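Local structure of probable UbiX-like flavin prenyltransferase (Escherichia coli, 1SBZ) at residues L91-R95 against N133-L137. The protein probably transfers a dimethylallyl group to reduced FMN, making the prenylated flavin cofactor used by a partner phenolic acid decarboxylase. Sequence-based numbering, arbitrary orientation.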
loop_
_atom_site.group_PDB
_atom_site.type_symbol
_atom_site.label_atom_id
_atom_site.label_comp_id
_atom_site.label_asym_id
_atom_site.label_seq_id
_atom_site.Cartn_x
_atom_site.Cartn_y
_atom_site.Cartn_z
ATOM N N LEU D 91 19.467 12.216 -7.908
ATOM C CA LEU D 91 18.796 11.258 -7.024
ATOM C C LEU D 91 17.449 10.812 -7.612
ATOM O O LEU D 91 17.157 9.612 -7.681
ATOM C CB LEU D 91 18.601 11.893 -5.639
ATOM C CG LEU D 91 18.027 11.142 -4.424
ATOM C CD1 LEU D 91 16.566 10.913 -4.556
ATOM C CD2 LEU D 91 18.723 9.833 -4.153
ATOM N N ALA D 92 16.647 11.785 -8.035
ATOM C CA ALA D 92 15.334 11.533 -8.616
ATOM C C ALA D 92 15.408 10.734 -9.911
ATOM O O ALA D 92 14.586 9.855 -10.148
ATOM C CB ALA D 92 14.606 12.838 -8.848
ATOM N N GLY D 93 16.404 11.043 -10.739
ATOM C CA GLY D 93 16.630 10.326 -11.985
ATOM C C GLY D 93 16.963 8.866 -11.762
ATOM O O GLY D 93 16.418 7.989 -12.446
ATOM N N ILE D 94 17.855 8.606 -10.807
ATOM C CA ILE D 94 18.258 7.243 -10.475
ATOM C C ILE D 94 17.080 6.423 -9.935
ATOM O O ILE D 94 16.873 5.281 -10.360
ATOM C CB ILE D 94 19.478 7.229 -9.514
ATOM C CG1 ILE D 94 20.695 7.881 -10.202
ATOM C CG2 ILE D 94 19.827 5.782 -9.096
ATOM C CD1 ILE D 94 21.823 8.329 -9.234
ATOM N N ARG D 95 16.302 7.018 -9.032
ATOM C CA ARG D 95 15.123 6.356 -8.454
ATOM C C ARG D 95 14.078 6.003 -9.514
ATOM O O ARG D 95 13.508 4.919 -9.479
ATOM C CB ARG D 95 14.498 7.225 -7.355
ATOM C CG ARG D 95 13.378 6.539 -6.554
ATOM C CD ARG D 95 11.975 6.682 -7.167
ATOM N NE ARG D 95 10.996 5.800 -6.526
ATOM C CZ ARG D 95 10.882 4.492 -6.759
ATOM N NH1 ARG D 95 11.697 3.880 -7.619
ATOM N NH2 ARG D 95 9.954 3.786 -6.120
ATOM N N ASN D 133 12.214 9.515 -2.649
ATOM C CA ASN D 133 13.251 9.013 -3.546
ATOM C C ASN D 133 14.389 8.358 -2.773
ATOM O O ASN D 133 14.864 7.288 -3.158
ATOM C CB ASN D 133 13.783 10.126 -4.458
ATOM C CG ASN D 133 12.720 10.677 -5.426
ATOM O OD1 ASN D 133 12.858 11.790 -5.949
ATOM N ND2 ASN D 133 11.674 9.900 -5.673
HETATM N N MSE D 134 14.814 8.991 -1.680
HETATM C CA MSE D 134 15.853 8.417 -0.823
HETATM C C MSE D 134 15.443 7.075 -0.222
HETATM O O MSE D 134 16.247 6.144 -0.154
HETATM C CB MSE D 134 16.226 9.389 0.291
HETATM C CG MSE D 134 17.048 10.555 -0.221
HETATM SE SE MSE D 134 17.306 11.961 1.108
HETATM C CE MSE D 134 18.535 11.173 2.175
ATOM N N LEU D 135 14.198 6.986 0.231
ATOM C CA LEU D 135 13.695 5.746 0.817
ATOM C C LEU D 135 13.600 4.617 -0.226
ATOM O O LEU D 135 14.004 3.491 0.034
ATOM C CB LEU D 135 12.338 5.979 1.511
ATOM C CG LEU D 135 11.636 4.747 2.109
ATOM C CD1 LEU D 135 12.467 4.058 3.197
ATOM C CD2 LEU D 135 10.258 5.130 2.657
ATOM N N ALA D 136 13.059 4.925 -1.398
ATOM C CA ALA D 136 12.890 3.912 -2.439
ATOM C C ALA D 136 14.223 3.222 -2.743
ATOM O O ALA D 136 14.289 2.000 -2.818
ATOM C CB ALA D 136 12.313 4.544 -3.694
ATOM N N LEU D 137 15.276 4.026 -2.896
ATOM C CA LEU D 137 16.617 3.537 -3.213
ATOM C C LEU D 137 17.284 2.847 -2.026
ATOM O O LEU D 137 17.982 1.847 -2.204
ATOM C CB LEU D 137 17.487 4.678 -3.747
ATOM C CG LEU D 137 17.202 5.147 -5.179
ATOM C CD1 LEU D 137 17.967 6.430 -5.476
ATOM C CD2 LEU D 137 17.543 4.054 -6.217
#
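Arg95 lies over Ala136, its guanidinium carrying the CB methyl of Ala136 3.2 Å from one face, toward the rim rather than over the middle. The contact joins helices 88-96 and 128-139 of a Rossmann-like flavoprotein fold, neighbours on a parallel beta-sheet, whose axes here pass 9.4 Å apart at 43°. With CG trans to the backbone N (chi1 -172°) and a bend one bond further on, the arginine stem runs across helix 128-139: its CG sits 3.6 Å from Ala136 CB, while CD passes the side-chain amide of Asn133, whose plane stands 80° from the guanidinium. No hydrogen bond links the two segments; Arg95 NH2 forms a salt bridge with Glu132 of a neighbouring subunit, while Ala136 CB lies against one face of the same guanidinium. Nearer the sheet the contacts are mainly between apolar side chains. Leu91 and Leu137 lie alongside one another, pointing opposite ways, and both also rest on Leu119 of strand 116-121. Ile94 lies crosswise to Leu137, CG2 to CD2 at 4.1 Å, and beside Thr90, which lines the FMN pocket. Leu137 CD1 sits 3.7 Å from Leu91 CD2 and 4.0 Å from Arg95 CB.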